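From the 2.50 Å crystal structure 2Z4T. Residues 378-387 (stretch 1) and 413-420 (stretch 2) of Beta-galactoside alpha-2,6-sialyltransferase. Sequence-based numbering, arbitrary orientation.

Stretch 1 (378-387) QINVINNAIN
Stretch 2 (413-420) TLIMQNYP

Stretch 1 is helical from Gln378 to Ile386, with phi/psi near -60/-40 until Ile386 at -108/0, and continues a helix that begins earlier in the chain. Backbone bonds such as Asn383 N to Ile379 O, 2.9 Å, hold it. Asn387, at phi/psi -106/124, is the first residue to leave it. Stretch 2 enters as the last part of another helix, then opens into a loop, with Tyr419 extended at -133/95. The two helices run in roughly the same direction, 37° apart (signed crossing angle -37°), and their axes approach to 10.4 Å. The nearest CA atoms are those of Ile379 and Ile415, 6.1 Å apart. The contact between the stretches buries 371 Å², both sides summed.

Ile415 (chi1 m, chi2 t) fills a hollow formed by the side chains of Gln378, Ile379 and Ile382. Ile415 CD1 lies 3.7 Å from Gln378 CB, Ile415 CG1 4.3 Å from Ile379 CG1, and Ile415 CG2 3.8 Å from Ile382 CD1. Ile379 and Ile382 are also m, t. Ile379 starts sideways, but its end reaches stretch 2: CD1 is 4.0 Å from Leu414 O, and CG2 is 3.4 Å from Asn418 OD1.

Tyr419 is the main bump of stretch 2. Its chi1 is m and its chi2 is -82°. It points its ring across the helix, into a hollow walled by Ile379 on one side of the ring plane and by Ile382 and Ile386 on the other. Ile379 CG1 is 4.3 Å from Tyr419 CE2, Ile382 CG2 is 3.6 Å from Tyr419 CZ, and Ile386 CD1 (chi1 p, chi2 t) is 4.1 Å from Tyr419 CE1.

The hydroxyl ends at a polar site. Tyr419 OH donates a hydrogen bond to Asn383 OD1 at 2.8 Å, near the ring plane. Asn383 has chi1 m and chi2 -17°. Asn383 ND2 donates to a water oxygen 3.0 Å away. The same water donates to Asn418 OD1 (Asn418 chi1 t), 2.8 Å from the water oxygen, and so bridges the two asparagines.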

ATOM      1  N   GLN A 378       3.161   8.384 -27.476  1.00 40.52           N
ATOM      2  CA  GLN A 378       2.204   7.385 -27.048  1.00 39.54           C
ATOM      3  C   GLN A 378       1.000   7.315 -28.001  1.00 39.03           C
ATOM      4  O   GLN A 378       0.463   6.232 -28.260  1.00 38.58           O
ATOM      5  CB  GLN A 378       1.806   7.607 -25.592  1.00 39.11           C
ATOM      6  CG  GLN A 378       2.961   7.301 -24.618  1.00 39.49           C
ATOM      7  CD  GLN A 378       2.632   7.609 -23.161  1.00 39.66           C
ATOM      8  OE1 GLN A 378       1.956   6.826 -22.482  1.00 39.47           O
ATOM      9  NE2 GLN A 378       3.123   8.749 -22.667  1.00 38.81           N
ATOM     10  N   ILE A 379       0.598   8.473 -28.526  1.00 38.29           N
ATOM     11  CA  ILE A 379      -0.390   8.543 -29.585  1.00 37.23           C
ATOM     12  C   ILE A 379       0.101   7.708 -30.774  1.00 37.80           C
ATOM     13  O   ILE A 379      -0.650   6.920 -31.364  1.00 37.69           O
ATOM     14  CB  ILE A 379      -0.662   9.996 -29.993  1.00 37.36           C
ATOM     15  CG1 ILE A 379      -1.532  10.679 -28.917  1.00 36.74           C
ATOM     16  CG2 ILE A 379      -1.341  10.062 -31.383  1.00 36.80           C
ATOM     17  CD1 ILE A 379      -1.723  12.197 -29.092  1.00 36.39           C
ATOM     18  N   ASN A 380       1.382   7.837 -31.092  1.00 37.48           N
ATOM     19  CA  ASN A 380       1.923   7.054 -32.165  1.00 37.22           C
ATOM     20  C   ASN A 380       1.930   5.551 -31.853  1.00 37.23           C
ATOM     21  O   ASN A 380       1.719   4.723 -32.759  1.00 37.75           O
ATOM     22  CB  ASN A 380       3.308   7.548 -32.576  1.00 36.89           C
ATOM     23  CG  ASN A 380       3.763   6.932 -33.879  1.00 35.92           C
ATOM     24  OD1 ASN A 380       3.095   7.070 -34.892  1.00 35.78           O
ATOM     25  ND2 ASN A 380       4.878   6.230 -33.854  1.00 34.96           N
ATOM     26  N   VAL A 381       2.157   5.194 -30.591  1.00 36.74           N
ATOM     27  CA  VAL A 381       2.129   3.784 -30.204  1.00 36.61           C
ATOM     28  C   VAL A 381       0.709   3.225 -30.300  1.00 37.34           C
ATOM     29  O   VAL A 381       0.515   2.144 -30.866  1.00 37.73           O
ATOM     30  CB  VAL A 381       2.747   3.524 -28.828  1.00 36.41           C
ATOM     31  CG1 VAL A 381       2.607   2.053 -28.438  1.00 35.19           C
ATOM     32  CG2 VAL A 381       4.200   3.936 -28.842  1.00 34.96           C
ATOM     33  N   ILE A 382      -0.280   3.963 -29.780  1.00 37.72           N
ATOM     34  CA  ILE A 382      -1.687   3.566 -29.927  1.00 37.71           C
ATOM     35  C   ILE A 382      -2.001   3.354 -31.420  1.00 38.17           C
ATOM     36  O   ILE A 382      -2.614   2.354 -31.801  1.00 38.62           O
ATOM     37  CB  ILE A 382      -2.655   4.591 -29.267  1.00 37.79           C
ATOM     38  CG1 ILE A 382      -2.456   4.602 -27.745  1.00 37.58           C
ATOM     39  CG2 ILE A 382      -4.123   4.281 -29.587  1.00 36.37           C
ATOM     40  CD1 ILE A 382      -2.954   5.822 -27.071  1.00 34.02           C
ATOM     41  N   ASN A 383      -1.543   4.276 -32.259  1.00 38.46           N
ATOM     42  CA  ASN A 383      -1.810   4.203 -33.696  1.00 38.82           C
ATOM     43  C   ASN A 383      -1.245   2.967 -34.345  1.00 38.72           C
ATOM     44  O   ASN A 383      -1.894   2.349 -35.183  1.00 38.52           O
ATOM     45  CB  ASN A 383      -1.337   5.462 -34.413  1.00 38.74           C
ATOM     46  CG  ASN A 383      -2.238   6.638 -34.135  1.00 39.13           C
ATOM     47  OD1 ASN A 383      -3.368   6.455 -33.677  1.00 39.50           O
ATOM     48  ND2 ASN A 383      -1.747   7.852 -34.389  1.00 39.46           N
ATOM     49  N   ASN A 384      -0.052   2.582 -33.915  1.00 38.73           N
ATOM     50  CA  ASN A 384       0.557   1.359 -34.408  1.00 38.36           C
ATOM     51  C   ASN A 384      -0.303   0.121 -34.140  1.00 38.04           C
ATOM     52  O   ASN A 384      -0.427  -0.757 -35.001  1.00 38.20           O
ATOM     53  CB  ASN A 384       1.949   1.233 -33.812  1.00 38.34           C
ATOM     54  CG  ASN A 384       3.002   1.829 -34.715  1.00 38.79           C
ATOM     55  OD1 ASN A 384       3.412   1.177 -35.677  1.00 38.43           O
ATOM     56  ND2 ASN A 384       3.430   3.081 -34.437  1.00 35.82           N
ATOM     57  N   ALA A 385      -0.931   0.091 -32.964  1.00 37.26           N
ATOM     58  CA  ALA A 385      -1.815  -1.003 -32.536  1.00 36.96           C
ATOM     59  C   ALA A 385      -3.152  -1.104 -33.287  1.00 36.90           C
ATOM     60  O   ALA A 385      -3.643  -2.220 -33.524  1.00 36.45           O
ATOM     61  CB  ALA A 385      -2.065  -0.932 -31.011  1.00 36.24           C
ATOM     62  N   ILE A 386      -3.738   0.045 -33.637  1.00 37.13           N
ATOM     63  CA  ILE A 386      -5.103   0.090 -34.191  1.00 37.57           C
ATOM     64  C   ILE A 386      -5.144   0.414 -35.688  1.00 38.15           C
ATOM     65  O   ILE A 386      -6.226   0.499 -36.271  1.00 37.90           O
ATOM     66  CB  ILE A 386      -6.008   1.122 -33.444  1.00 37.84           C
ATOM     67  CG1 ILE A 386      -5.707   2.568 -33.927  1.00 39.12           C
ATOM     68  CG2 ILE A 386      -5.914   0.937 -31.915  1.00 36.57           C
ATOM     69  CD1 ILE A 386      -6.409   3.708 -33.138  1.00 37.32           C
ATOM     70  N   ASN A 387      -3.968   0.607 -36.297  1.00 38.62           N
ATOM     71  CA  ASN A 387      -3.865   0.917 -37.719  1.00 38.91           C
ATOM     72  C   ASN A 387      -3.359  -0.308 -38.520  1.00 39.36           C
ATOM     73  O   ASN A 387      -2.302  -0.868 -38.222  1.00 39.90           O
ATOM     74  CB  ASN A 387      -3.004   2.178 -37.929  1.00 38.37           C
ATOM     75  CG  ASN A 387      -3.037   2.696 -39.379  1.00 39.56           C
ATOM     76  OD1 ASN A 387      -2.876   1.928 -40.322  1.00 39.41           O
ATOM     77  ND2 ASN A 387      -3.208   4.006 -39.551  1.00 39.16           N
ATOM     78  N   THR A 413      -4.278  13.993 -20.644  1.00 43.28           N
ATOM     79  CA  THR A 413      -5.329  14.751 -21.320  1.00 44.23           C
ATOM     80  C   THR A 413      -5.056  14.890 -22.833  1.00 44.05           C
ATOM     81  O   THR A 413      -5.968  14.735 -23.637  1.00 43.97           O
ATOM     82  CB  THR A 413      -5.724  16.105 -20.599  1.00 44.66           C
ATOM     83  OG1 THR A 413      -4.967  17.194 -21.130  1.00 46.73           O
ATOM     84  CG2 THR A 413      -5.524  16.029 -19.077  1.00 43.58           C
ATOM     85  N   LEU A 414      -3.793  15.111 -23.208  1.00 44.31           N
ATOM     86  CA  LEU A 414      -3.400  15.173 -24.619  1.00 44.65           C
ATOM     87  C   LEU A 414      -3.726  13.888 -25.383  1.00 44.88           C
ATOM     88  O   LEU A 414      -4.271  13.949 -26.488  1.00 45.22           O
ATOM     89  CB  LEU A 414      -1.917  15.504 -24.768  1.00 44.63           C
ATOM     90  CG  LEU A 414      -1.534  16.952 -24.450  1.00 44.91           C
ATOM     91  CD1 LEU A 414      -0.051  17.074 -24.222  1.00 41.27           C
ATOM     92  CD2 LEU A 414      -1.996  17.915 -25.568  1.00 43.51           C
ATOM     93  N   ILE A 415      -3.401  12.736 -24.786  1.00 44.68           N
ATOM     94  CA  ILE A 415      -3.687  11.428 -25.389  1.00 44.35           C
ATOM     95  C   ILE A 415      -5.188  11.251 -25.510  1.00 44.92           C
ATOM     96  O   ILE A 415      -5.687  10.778 -26.520  1.00 45.04           O
ATOM     97  CB  ILE A 415      -3.092  10.252 -24.559  1.00 43.80           C
ATOM     98  CG1 ILE A 415      -1.575  10.229 -24.663  1.00 42.92           C
ATOM     99  CG2 ILE A 415      -3.649   8.916 -25.010  1.00 42.57           C
ATOM    100  CD1 ILE A 415      -0.914   9.307 -23.654  1.00 42.53           C
ATOM    101  N   MET A 416      -5.896  11.668 -24.477  1.00 45.94           N
ATOM    102  CA  MET A 416      -7.325  11.464 -24.377  1.00 47.28           C
ATOM    103  C   MET A 416      -8.087  12.248 -25.434  1.00 47.60           C
ATOM    104  O   MET A 416      -9.000  11.709 -26.057  1.00 47.53           O
ATOM    105  CB  MET A 416      -7.795  11.814 -22.965  1.00 48.02           C
ATOM    106  CG  MET A 416      -9.023  11.074 -22.482  1.00 50.77           C
ATOM    107  SD  MET A 416      -9.101   9.267 -22.720  1.00 56.03           S
ATOM    108  CE  MET A 416     -10.870   9.199 -23.082  1.00 49.61           C
ATOM    109  N   GLN A 417      -7.704  13.504 -25.670  1.00 48.00           N
ATOM    110  CA  GLN A 417      -8.449  14.305 -26.646  1.00 48.43           C
ATOM    111  C   GLN A 417      -8.099  13.988 -28.098  1.00 47.80           C
ATOM    112  O   GLN A 417      -8.758  14.452 -29.032  1.00 47.80           O
ATOM    113  CB  GLN A 417      -8.397  15.808 -26.344  1.00 49.04           C
ATOM    114  CG  GLN A 417      -7.023  16.396 -26.096  1.00 51.91           C
ATOM    115  CD  GLN A 417      -7.058  17.614 -25.155  1.00 54.34           C
ATOM    116  OE1 GLN A 417      -7.996  17.786 -24.359  1.00 54.87           O
ATOM    117  NE2 GLN A 417      -6.026  18.453 -25.239  1.00 54.13           N
ATOM    118  N   ASN A 418      -7.086  13.152 -28.284  1.00 46.71           N
ATOM    119  CA  ASN A 418      -6.805  12.636 -29.607  1.00 45.60           C
ATOM    120  C   ASN A 418      -7.788  11.557 -30.087  1.00 44.65           C
ATOM    121  O   ASN A 418      -7.834  11.273 -31.281  1.00 43.80           O
ATOM    122  CB  ASN A 418      -5.367  12.115 -29.697  1.00 45.26           C
ATOM    123  CG  ASN A 418      -4.857  12.121 -31.114  1.00 45.32           C
ATOM    124  OD1 ASN A 418      -4.592  11.071 -31.707  1.00 44.60           O
ATOM    125  ND2 ASN A 418      -4.763  13.309 -31.687  1.00 44.56           N
ATOM    126  N   TYR A 419      -8.552  10.968 -29.158  1.00 44.14           N
ATOM    127  CA  TYR A 419      -9.432   9.823 -29.463  1.00 43.90           C
ATOM    128  C   TYR A 419     -10.846   9.953 -28.918  1.00 44.64           C
ATOM    129  O   TYR A 419     -11.097   9.582 -27.785  1.00 44.49           O
ATOM    130  CB  TYR A 419      -8.831   8.504 -28.971  1.00 42.79           C
ATOM    131  CG  TYR A 419      -7.474   8.199 -29.549  1.00 41.50           C
ATOM    132  CD1 TYR A 419      -7.341   7.616 -30.827  1.00 38.21           C
ATOM    133  CD2 TYR A 419      -6.322   8.503 -28.826  1.00 37.94           C
ATOM    134  CE1 TYR A 419      -6.091   7.340 -31.362  1.00 38.77           C
ATOM    135  CE2 TYR A 419      -5.064   8.231 -29.342  1.00 40.01           C
ATOM    136  CZ  TYR A 419      -4.938   7.650 -30.613  1.00 41.56           C
ATOM    137  OH  TYR A 419      -3.663   7.395 -31.104  1.00 40.00           O
ATOM    138  N   PRO A 420     -11.782  10.436 -29.756  1.00 45.94           N
ATOM    139  CA  PRO A 420     -13.201  10.708 -29.445  1.00 46.66           C
ATOM    140  C   PRO A 420     -14.076   9.858 -28.479  1.00 47.38           C
ATOM    141  O   PRO A 420     -14.406  10.438 -27.463  1.00 48.13           O
ATOM    142  CB  PRO A 420     -13.852  10.884 -30.828  1.00 46.94           C
ATOM    143  CG  PRO A 420     -12.739  11.450 -31.669  1.00 46.68           C
ATOM    144  CD  PRO A 420     -11.460  10.794 -31.156  1.00 45.77           C
TER
HETATM  145  O   HOH W   1      -3.242  10.397 -34.120  1.00 30.04           O